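Local coordinates for methanogen homoaconitase small subunit (Methanocaldococcus jannaschii, PDB 2PKP), which forms, together with the large subunit, a hydro-lyase that reversibly dehydrates (R)-homocitrate to cis-homoaconitate and hydrates that intermediate to homoisocitrate, at residues A[10-21]-A[36-45]; A[51-62]-A[77-88]. All coordinates share one frame; numbering follows the deposited sequence.

Contact 1 of 2, residues A[10-21]-A[36-45]. With ZN (zinc ion), chain B.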
loop_
_atom_site.group_PDB
_atom_site.type_symbol
_atom_site.label_atom_id
_atom_site.label_comp_id
_atom_site.label_asym_id
_atom_site.label_seq_id
_atom_site.Cartn_x
_atom_site.Cartn_y
_atom_site.Cartn_z
ATOM N N PHE A 10 -6.231 -9.878 17.986
ATOM C CA PHE A 10 -5.941 -9.537 19.372
ATOM C C PHE A 10 -7.273 -9.318 20.096
ATOM O O PHE A 10 -8.324 -9.213 19.451
ATOM C CB PHE A 10 -5.095 -8.268 19.413
ATOM C CG PHE A 10 -3.768 -8.410 18.725
ATOM C CD1 PHE A 10 -2.636 -8.802 19.435
ATOM C CD2 PHE A 10 -3.650 -8.171 17.359
ATOM C CE1 PHE A 10 -1.403 -8.952 18.796
ATOM C CE2 PHE A 10 -2.423 -8.318 16.707
ATOM C CZ PHE A 10 -1.297 -8.708 17.425
ATOM N N GLY A 11 -7.227 -9.246 21.426
ATOM C CA GLY A 11 -8.441 -9.064 22.204
ATOM C C GLY A 11 -8.879 -7.637 22.474
ATOM O O GLY A 11 -8.668 -6.734 21.660
ATOM N N ASP A 12 -9.510 -7.442 23.629
ATOM C CA ASP A 12 -10.000 -6.130 24.042
ATOM C C ASP A 12 -8.929 -5.294 24.728
ATOM O O ASP A 12 -7.928 -5.811 25.226
ATOM C CB ASP A 12 -11.184 -6.263 25.014
ATOM C CG ASP A 12 -12.399 -6.919 24.387
ATOM O OD1 ASP A 12 -12.742 -6.576 23.235
ATOM O OD2 ASP A 12 -13.025 -7.768 25.056
ATOM N N ASP A 13 -9.162 -3.989 24.732
ATOM C CA ASP A 13 -8.291 -3.024 25.378
ATOM C C ASP A 13 -6.807 -3.097 25.058
ATOM O O ASP A 13 -5.972 -3.001 25.960
ATOM C CB ASP A 13 -8.474 -3.106 26.897
ATOM C CG ASP A 13 -8.036 -1.840 27.598
ATOM O OD1 ASP A 13 -8.528 -0.763 27.203
ATOM O OD2 ASP A 13 -7.212 -1.915 28.534
ATOM N N VAL A 14 -6.469 -3.267 23.784
ATOM C CA VAL A 14 -5.066 -3.298 23.391
ATOM C C VAL A 14 -4.592 -1.846 23.408
ATOM O O VAL A 14 -4.866 -1.088 22.475
ATOM C CB VAL A 14 -4.896 -3.861 21.980
ATOM C CG1 VAL A 14 -3.436 -3.810 21.587
ATOM C CG2 VAL A 14 -5.427 -5.285 21.923
ATOM N N ASP A 15 -3.883 -1.458 24.467
ATOM C CA ASP A 15 -3.429 -0.073 24.606
ATOM C C ASP A 15 -2.137 0.273 23.887
ATOM O O ASP A 15 -1.432 -0.601 23.393
ATOM C CB ASP A 15 -3.298 0.301 26.092
ATOM C CG ASP A 15 -2.215 -0.488 26.805
ATOM O OD1 ASP A 15 -1.039 -0.424 26.387
ATOM O OD2 ASP A 15 -2.545 -1.171 27.795
ATOM N N THR A 16 -1.836 1.567 23.842
ATOM C CA THR A 16 -0.640 2.066 23.176
ATOM C C THR A 16 0.659 1.420 23.652
ATOM O O THR A 16 1.580 1.237 22.857
ATOM C CB THR A 16 -0.519 3.598 23.327
ATOM O OG1 THR A 16 -0.629 3.957 24.709
ATOM C CG2 THR A 16 -1.617 4.301 22.530
ATOM N N ASP A 17 0.739 1.073 24.934
ATOM C CA ASP A 17 1.953 0.443 25.456
ATOM C C ASP A 17 2.125 -0.970 24.923
ATOM O O ASP A 17 3.246 -1.447 24.752
ATOM C CB ASP A 17 1.941 0.423 26.984
ATOM C CG ASP A 17 2.250 1.779 27.574
ATOM O OD1 ASP A 17 3.333 2.322 27.265
ATOM O OD2 ASP A 17 1.413 2.301 28.338
ATOM N N ALA A 18 1.007 -1.639 24.670
ATOM C CA ALA A 18 1.041 -2.986 24.123
ATOM C C ALA A 18 1.446 -2.857 22.656
ATOM O O ALA A 18 2.208 -3.668 22.135
ATOM C CB ALA A 18 -0.331 -3.632 24.230
ATOM N N ILE A 19 0.942 -1.812 22.007
ATOM C CA ILE A 19 1.229 -1.558 20.602
ATOM C C ILE A 19 2.690 -1.168 20.382
ATOM O O ILE A 19 3.340 -1.653 19.454
ATOM C CB ILE A 19 0.300 -0.443 20.052
ATOM C CG1 ILE A 19 -1.152 -0.930 20.077
ATOM C CG2 ILE A 19 0.712 -0.049 18.637
ATOM C CD1 ILE A 19 -2.164 0.141 19.733
ATOM N N ILE A 20 3.199 -0.289 21.233
ATOM C CA ILE A 20 4.585 0.160 21.138
ATOM C C ILE A 20 5.060 0.581 22.530
ATOM O O ILE A 20 4.899 1.728 22.937
ATOM C CB ILE A 20 4.729 1.341 20.132
ATOM C CG1 ILE A 20 6.191 1.793 20.050
ATOM C CG2 ILE A 20 3.828 2.495 20.531
ATOM C CD1 ILE A 20 7.119 0.774 19.430
ATOM N N PRO A 21 5.638 -0.364 23.284
ATOM C CA PRO A 21 6.145 -0.127 24.640
ATOM C C PRO A 21 6.890 1.194 24.811
ATOM O O PRO A 21 7.711 1.572 23.976
ATOM C CB PRO A 21 7.034 -1.336 24.879
ATOM C CG PRO A 21 6.263 -2.418 24.181
ATOM C CD PRO A 21 5.889 -1.757 22.872
ATOM N N HIS A 36 8.960 -3.039 16.579
ATOM C CA HIS A 36 8.464 -3.468 17.882
ATOM C C HIS A 36 6.957 -3.309 18.008
ATOM O O HIS A 36 6.417 -3.209 19.107
ATOM C CB HIS A 36 9.179 -2.710 19.002
ATOM C CG HIS A 36 10.648 -2.998 19.059
ATOM N ND1 HIS A 36 11.583 -2.225 18.409
ATOM C CD2 HIS A 36 11.328 -4.037 19.602
ATOM C CE1 HIS A 36 12.777 -2.773 18.546
ATOM N NE2 HIS A 36 12.651 -3.873 19.267
ATOM N N CYS A 37 6.280 -3.303 16.864
ATOM C CA CYS A 37 4.835 -3.169 16.836
ATOM C C CYS A 37 4.182 -4.356 17.539
ATOM O O CYS A 37 4.524 -5.509 17.271
ATOM C CB CYS A 37 4.346 -3.084 15.387
ATOM S SG CYS A 37 2.576 -2.750 15.239
ATOM N N MET A 38 3.247 -4.065 18.438
ATOM C CA MET A 38 2.527 -5.093 19.199
ATOM C C MET A 38 3.430 -5.911 20.128
ATOM O O MET A 38 2.987 -6.910 20.701
ATOM C CB MET A 38 1.798 -6.063 18.259
ATOM C CG MET A 38 0.944 -5.402 17.198
ATOM S SD MET A 38 -0.188 -4.199 17.897
ATOM C CE MET A 38 -1.337 -5.259 18.737
ATOM N N ALA A 39 4.685 -5.495 20.279
ATOM C CA ALA A 39 5.630 -6.219 21.130
ATOM C C ALA A 39 5.157 -6.291 22.574
ATOM O O ALA A 39 5.610 -7.144 23.335
ATOM C CB ALA A 39 7.005 -5.563 21.067
ATOM N N GLY A 40 4.240 -5.399 22.940
ATOM C CA GLY A 40 3.716 -5.373 24.292
ATOM C C GLY A 40 2.896 -6.594 24.666
ATOM O O GLY A 40 2.815 -6.945 25.841
ATOM N N ILE A 41 2.278 -7.240 23.681
ATOM C CA ILE A 41 1.479 -8.426 23.959
ATOM C C ILE A 41 1.887 -9.637 23.129
ATOM O O ILE A 41 1.609 -10.774 23.507
ATOM C CB ILE A 41 -0.033 -8.153 23.763
ATOM C CG1 ILE A 41 -0.279 -7.438 22.439
ATOM C CG2 ILE A 41 -0.560 -7.317 24.921
ATOM C CD1 ILE A 41 -1.745 -7.127 22.194
ATOM N N ASP A 42 2.551 -9.401 22.001
ATOM C CA ASP A 42 3.010 -10.500 21.159
ATOM C C ASP A 42 4.392 -10.210 20.589
ATOM O O ASP A 42 4.529 -9.537 19.574
ATOM C CB ASP A 42 2.024 -10.763 20.023
ATOM C CG ASP A 42 2.455 -11.922 19.145
ATOM O OD1 ASP A 42 3.332 -12.704 19.579
ATOM O OD2 ASP A 42 1.915 -12.055 18.026
ATOM N N GLU A 43 5.413 -10.732 21.255
ATOM C CA GLU A 43 6.796 -10.524 20.841
ATOM C C GLU A 43 7.117 -11.140 19.484
ATOM O O GLU A 43 8.171 -10.878 18.911
ATOM C CB GLU A 43 7.753 -11.098 21.890
ATOM C CG GLU A 43 7.622 -12.604 22.099
ATOM C CD GLU A 43 6.375 -12.990 22.879
ATOM O OE1 GLU A 43 6.132 -14.204 23.047
ATOM O OE2 GLU A 43 5.642 -12.082 23.330
ATOM N N ASN A 44 6.209 -11.956 18.969
ATOM C CA ASN A 44 6.431 -12.599 17.681
ATOM C C ASN A 44 5.805 -11.840 16.505
ATOM O O ASN A 44 6.101 -12.140 15.348
ATOM C CB ASN A 44 5.883 -14.028 17.724
ATOM C CG ASN A 44 6.567 -14.891 18.781
ATOM O OD1 ASN A 44 6.030 -15.921 19.195
ATOM N ND2 ASN A 44 7.758 -14.482 19.211
ATOM N N PHE A 45 4.956 -10.853 16.794
ATOM C CA PHE A 45 4.288 -10.083 15.740
ATOM C C PHE A 45 5.225 -9.479 14.692
ATOM O O PHE A 45 5.045 -9.695 13.498
ATOM C CB PHE A 45 3.439 -8.954 16.340
ATOM C CG PHE A 45 2.638 -8.194 15.317
ATOM C CD1 PHE A 45 1.468 -8.729 14.795
ATOM C CD2 PHE A 45 3.082 -6.967 14.837
ATOM C CE1 PHE A 45 0.755 -8.054 13.804
ATOM C CE2 PHE A 45 2.375 -6.286 13.844
ATOM C CZ PHE A 45 1.210 -6.834 13.329
HETATM ZN ZN ZN B . -7.400 0.559 28.321
HETATM O O HOH W 1 -5.522 0.207 28.778
#
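Ile-19 O and Ala-18 O, at the end of the short helix 16-19, are both taken up by the loop 36-45: Met-38 N donates to Ile-19 O at 2.6 Å and Gly-40 N to Ala-18 O at 2.8 Å. Because the helix ends at residue 19, its last carbonyls probably lack helical donors, and the loop supplies them. Glycine suits position 40, because a beta carbon there would run into Ala-18 CA and Asp-17 O. Met-38 O in turn accepts from both Ile-41 N and Asp-42 N, which keeps the loop tightly turned. Two aspartates serve as caps: Asp-15 OD1 accepts from Ala-18 N at 2.9 Å and weakly from Asp-17 N, while Asp-42 OD1 takes Asn-44 N at 3.0 Å ahead of helix 45-48. Asp-13 binds the zinc ion through both carboxylate oxygens, beside water 1 and Cys-63.

Beside this polar network lies an apolar cluster around Phe-10. Bends at chi2 (-52°) and chi3 (-71°) fold the Met-38 chain back until CE stands over the middle of the ring, 3.6 Å from its centroid, in a CH-pi contact. Phe-10 and Phe-45 form an offset edge-to-face pair, the edge of Phe-10 toward the face of Phe-45 and the planes at 62°, with Phe-10 CZ 3.8 Å from Phe-45 CD1. Val-14 CG1 touches both Met-38 CE and Ile-41 CD1. A serine in place of Phe-10 would probably open a gap beside Met-38 and leave its terminal methyl free to turn.

Phe-10, Met-38 and Phe-45 all pack on Ile-55 of strand 54-57, whereas Ile-19 and Ile-20 lean on Ala-70 and Cys-37 on Ile-74 of helix 68-75.

Contact 2 of 2, residues A[51-62]-A[77-88]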
loop_
_atom_site.group_PDB
_atom_site.type_symbol
_atom_site.label_atom_id
_atom_site.label_comp_id
_atom_site.label_asym_id
_atom_site.label_seq_id
_atom_site.Cartn_x
_atom_site.Cartn_y
_atom_site.Cartn_z
ATOM N N GLU A 51 3.841 -6.990 4.842
ATOM C CA GLU A 51 3.251 -5.807 4.227
ATOM C C GLU A 51 1.922 -6.232 3.609
ATOM O O GLU A 51 1.856 -7.239 2.903
ATOM C CB GLU A 51 4.174 -5.265 3.136
ATOM C CG GLU A 51 3.711 -3.956 2.525
ATOM C CD GLU A 51 4.537 -3.550 1.313
ATOM O OE1 GLU A 51 5.671 -4.057 1.161
ATOM O OE2 GLU A 51 4.054 -2.719 0.516
ATOM N N GLY A 52 0.863 -5.483 3.892
ATOM C CA GLY A 52 -0.436 -5.822 3.343
ATOM C C GLY A 52 -1.344 -6.521 4.338
ATOM O O GLY A 52 -2.538 -6.671 4.094
ATOM N N ASP A 53 -0.779 -6.960 5.457
ATOM C CA ASP A 53 -1.568 -7.635 6.478
ATOM C C ASP A 53 -2.469 -6.658 7.224
ATOM O O ASP A 53 -2.385 -5.442 7.040
ATOM C CB ASP A 53 -0.662 -8.367 7.469
ATOM C CG ASP A 53 -0.128 -9.667 6.910
ATOM O OD1 ASP A 53 -0.578 -10.076 5.817
ATOM O OD2 ASP A 53 0.728 -10.287 7.571
ATOM N N VAL A 54 -3.328 -7.207 8.073
ATOM C CA VAL A 54 -4.284 -6.407 8.821
ATOM C C VAL A 54 -4.344 -6.818 10.287
ATOM O O VAL A 54 -4.335 -8.004 10.611
ATOM C CB VAL A 54 -5.703 -6.563 8.195
ATOM C CG1 VAL A 54 -6.725 -5.753 8.966
ATOM C CG2 VAL A 54 -5.667 -6.134 6.730
ATOM N N ILE A 55 -4.397 -5.829 11.170
ATOM C CA ILE A 55 -4.506 -6.102 12.595
ATOM C C ILE A 55 -5.993 -6.105 12.886
ATOM O O ILE A 55 -6.723 -5.223 12.437
ATOM C CB ILE A 55 -3.845 -5.005 13.456
ATOM C CG1 ILE A 55 -2.319 -5.085 13.336
ATOM C CG2 ILE A 55 -4.285 -5.168 14.910
ATOM C CD1 ILE A 55 -1.596 -3.961 14.042
ATOM N N VAL A 56 -6.440 -7.112 13.620
ATOM C CA VAL A 56 -7.843 -7.240 13.978
ATOM C C VAL A 56 -7.918 -7.300 15.504
ATOM O O VAL A 56 -7.195 -8.074 16.135
ATOM C CB VAL A 56 -8.434 -8.517 13.336
ATOM C CG1 VAL A 56 -9.894 -8.698 13.748
ATOM C CG2 VAL A 56 -8.311 -8.422 11.814
ATOM N N ALA A 57 -8.767 -6.470 16.105
ATOM C CA ALA A 57 -8.867 -6.456 17.560
ATOM C C ALA A 57 -10.282 -6.308 18.093
ATOM O O ALA A 57 -11.242 -6.130 17.334
ATOM C CB ALA A 57 -7.988 -5.350 18.126
ATOM N N GLY A 58 -10.393 -6.375 19.414
ATOM C CA GLY A 58 -11.682 -6.260 20.065
ATOM C C GLY A 58 -12.068 -4.826 20.360
ATOM O O GLY A 58 -11.894 -3.934 19.531
ATOM N N GLU A 59 -12.578 -4.599 21.562
ATOM C CA GLU A 59 -13.014 -3.270 21.966
ATOM C C GLU A 59 -11.878 -2.353 22.386
ATOM O O GLU A 59 -10.822 -2.804 22.837
ATOM C CB GLU A 59 -14.004 -3.379 23.137
ATOM C CG GLU A 59 -15.240 -4.194 22.836
ATOM C CD GLU A 59 -16.277 -3.407 22.064
ATOM O OE1 GLU A 59 -15.906 -2.415 21.406
ATOM O OE2 GLU A 59 -17.466 -3.784 22.103
ATOM N N ASN A 60 -12.108 -1.059 22.207
ATOM C CA ASN A 60 -11.175 -0.031 22.636
ATOM C C ASN A 60 -9.713 -0.175 22.201
ATOM O O ASN A 60 -8.797 0.019 23.003
ATOM C CB ASN A 60 -11.281 0.064 24.166
ATOM C CG ASN A 60 -10.646 1.314 24.726
ATOM O OD1 ASN A 60 -10.743 2.396 24.141
ATOM N ND2 ASN A 60 -10.015 1.179 25.883
ATOM N N PHE A 61 -9.490 -0.485 20.928
ATOM C CA PHE A 61 -8.131 -0.628 20.416
ATOM C C PHE A 61 -7.415 0.727 20.436
ATOM O O PHE A 61 -8.000 1.759 20.101
ATOM C CB PHE A 61 -8.152 -1.161 18.979
ATOM C CG PHE A 61 -6.783 -1.423 18.410
ATOM C CD1 PHE A 61 -6.123 -2.618 18.676
ATOM C CD2 PHE A 61 -6.150 -0.472 17.618
ATOM C CE1 PHE A 61 -4.851 -2.867 18.166
ATOM C CE2 PHE A 61 -4.874 -0.707 17.100
ATOM C CZ PHE A 61 -4.225 -1.911 17.377
ATOM N N GLY A 62 -6.142 0.712 20.817
ATOM C CA GLY A 62 -5.369 1.943 20.861
ATOM C C GLY A 62 -5.581 2.729 22.142
ATOM O O GLY A 62 -5.183 3.885 22.249
ATOM N N CYS A 77 4.722 -1.111 9.341
ATOM C CA CYS A 77 4.851 -2.565 9.263
ATOM C C CYS A 77 4.227 -2.937 7.927
ATOM O O CYS A 77 4.214 -4.102 7.530
ATOM C CB CYS A 77 4.069 -3.264 10.380
ATOM S SG CYS A 77 4.966 -3.485 11.918
ATOM N N GLY A 78 3.704 -1.930 7.235
ATOM C CA GLY A 78 3.066 -2.173 5.956
ATOM C C GLY A 78 1.591 -2.480 6.141
ATOM O O GLY A 78 0.946 -3.013 5.242
ATOM N N ILE A 79 1.059 -2.147 7.316
ATOM C CA ILE A 79 -0.350 -2.375 7.624
ATOM C C ILE A 79 -1.159 -1.129 7.276
ATOM O O ILE A 79 -0.936 -0.055 7.829
ATOM C CB ILE A 79 -0.523 -2.722 9.114
ATOM C CG1 ILE A 79 0.175 -4.055 9.400
ATOM C CG2 ILE A 79 -2.006 -2.780 9.482
ATOM C CD1 ILE A 79 0.213 -4.436 10.863
ATOM N N LYS A 80 -2.102 -1.284 6.353
ATOM C CA LYS A 80 -2.933 -0.176 5.897
ATOM C C LYS A 80 -4.223 0.015 6.686
ATOM O O LYS A 80 -4.815 1.092 6.657
ATOM C CB LYS A 80 -3.271 -0.363 4.412
ATOM C CG LYS A 80 -4.144 0.734 3.814
ATOM C CD LYS A 80 -3.438 2.079 3.809
ATOM C CE LYS A 80 -4.263 3.132 3.083
ATOM N NZ LYS A 80 -3.542 4.434 2.997
ATOM N N ALA A 81 -4.664 -1.024 7.387
ATOM C CA ALA A 81 -5.896 -0.919 8.152
ATOM C C ALA A 81 -5.925 -1.757 9.417
ATOM O O ALA A 81 -5.231 -2.765 9.543
ATOM C CB ALA A 81 -7.093 -1.293 7.264
ATOM N N VAL A 82 -6.756 -1.321 10.352
ATOM C CA VAL A 82 -6.942 -2.019 11.608
ATOM C C VAL A 82 -8.438 -2.197 11.737
ATOM O O VAL A 82 -9.196 -1.238 11.589
ATOM C CB VAL A 82 -6.442 -1.183 12.806
ATOM C CG1 VAL A 82 -6.743 -1.897 14.105
ATOM C CG2 VAL A 82 -4.957 -0.936 12.671
ATOM N N ILE A 83 -8.867 -3.424 11.986
ATOM C CA ILE A 83 -10.285 -3.697 12.151
ATOM C C ILE A 83 -10.533 -3.958 13.632
ATOM O O ILE A 83 -9.877 -4.810 14.228
ATOM C CB ILE A 83 -10.714 -4.944 11.347
ATOM C CG1 ILE A 83 -10.304 -4.790 9.879
ATOM C CG2 ILE A 83 -12.226 -5.133 11.444
ATOM C CD1 ILE A 83 -10.544 -6.058 9.045
ATOM N N ALA A 84 -11.468 -3.227 14.225
ATOM C CA ALA A 84 -11.775 -3.420 15.641
ATOM C C ALA A 84 -13.257 -3.178 15.916
ATOM O O ALA A 84 -13.970 -2.625 15.072
ATOM C CB ALA A 84 -10.920 -2.476 16.500
ATOM N N LYS A 85 -13.717 -3.604 17.094
ATOM C CA LYS A 85 -15.109 -3.400 17.483
ATOM C C LYS A 85 -15.288 -1.925 17.818
ATOM O O LYS A 85 -16.344 -1.349 17.578
ATOM C CB LYS A 85 -15.470 -4.256 18.698
ATOM C CG LYS A 85 -15.508 -5.748 18.428
ATOM C CD LYS A 85 -16.007 -6.501 19.656
ATOM C CE LYS A 85 -16.032 -7.998 19.427
ATOM N NZ LYS A 85 -16.514 -8.722 20.636
ATOM N N SER A 86 -14.246 -1.324 18.388
ATOM C CA SER A 86 -14.258 0.097 18.721
ATOM C C SER A 86 -12.822 0.594 18.882
ATOM O O SER A 86 -11.908 -0.189 19.156
ATOM C CB SER A 86 -15.072 0.369 19.995
ATOM O OG SER A 86 -14.522 -0.283 21.123
ATOM N N PHE A 87 -12.633 1.898 18.705
ATOM C CA PHE A 87 -11.313 2.513 18.794
ATOM C C PHE A 87 -11.249 3.631 19.819
ATOM O O PHE A 87 -12.185 4.426 19.938
ATOM C CB PHE A 87 -10.921 3.128 17.449
ATOM C CG PHE A 87 -10.637 2.127 16.368
ATOM C CD1 PHE A 87 -9.371 1.564 16.241
ATOM C CD2 PHE A 87 -11.626 1.774 15.452
ATOM C CE1 PHE A 87 -9.087 0.669 15.213
ATOM C CE2 PHE A 87 -11.354 0.878 14.418
ATOM C CZ PHE A 87 -10.082 0.326 14.297
ATOM N N ALA A 88 -10.138 3.704 20.545
ATOM C CA ALA A 88 -9.952 4.787 21.497
ATOM C C ALA A 88 -10.005 6.047 20.628
ATOM O O ALA A 88 -9.474 6.072 19.512
ATOM C CB ALA A 88 -8.595 4.666 22.188
HETATM O O HOH W 2 -2.945 -3.363 5.281
#
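The ring of Phe-61 carries Val-82 CG1 over one face, offset toward the rim and 4.0 Å from the ring centroid, in a CH-pi contact between side chains that arrive from opposite directions. Phe-87 runs alongside Phe-61, pointing the same way, with its CE1 4.0 Å from Phe-61 CD2; Ala-84 CB lies over a face of Phe-87 near the rim, a spot where alanine is small enough to fit, and Val-82 C lies at the edge of the Phe-87 ring, in its plane. Phe-61 also meets Phe-91 edge-to-face. Its CG is anti to the backbone N (chi1 -176°), which carries the ring back along the sheet toward Val-82.

Strands 54-57 and 81-84 are parallel, joined by nearly straight bonds from Ile-83 N to Ile-55 O (2.8 Å) and from Ala-57 N to Ile-83 O (2.7 Å). Ile-55 and Val-82 stand side by side on one face, and Ile-55 CG1 also meets Ile-79 CD1 at 3.6 Å; Val-56 and Ile-83 occupy the other. Before the strands, Gly-52 N donates to Gly-78 O, at backbone angles that favour glycine in both places, and water 2 bridges Asp-53 O and Lys-80 N.

Beyond the strands Ser-86 OG bridges two residues, donating to Glu-59 OE1 at 2.6 Å and accepting from Asn-60 N at 2.8 Å. Lys-85 lays its CB and CD against the Glu-59 carboxylate, but its NZ makes a salt bridge with Asp-108. Asn-60 ND2 is hydrogen-bonded to OD1 of the zinc ligand Asp-13.

These are the two strands of a beta-alpha-beta unit. Ile-74 of the connecting helix 68-75 packs on Ile-55, Val-82, Ile-79 and Phe-61, while strands 2-9 and 101-104 continue the sheet beyond 54-57 and 81-84 respectively.

How the contacts relate
Contact 1 closes along the chain before contact 2 opens, yet their centres are only about 11 Å apart. The centre of contact 2 lies about 5 Å from the centre of the folded chain, between two neighbouring strands of the mixed sheet; that of contact 1 is about 13 Å from it, where the chain leaving strand 2-9 meets the loop between helices 30-34 and 45-48. They join directly: Phe-10 N lies 2.8 Å from Val-56 O and Asp-12 OD1 2.6 Å from Glu-59 N, both probable hydrogen bonds, and Cys-37 packs on Cys-77. Both also rest on helix 68-75. The loops following strands 2-9 and 54-57 thus run together at the zinc site.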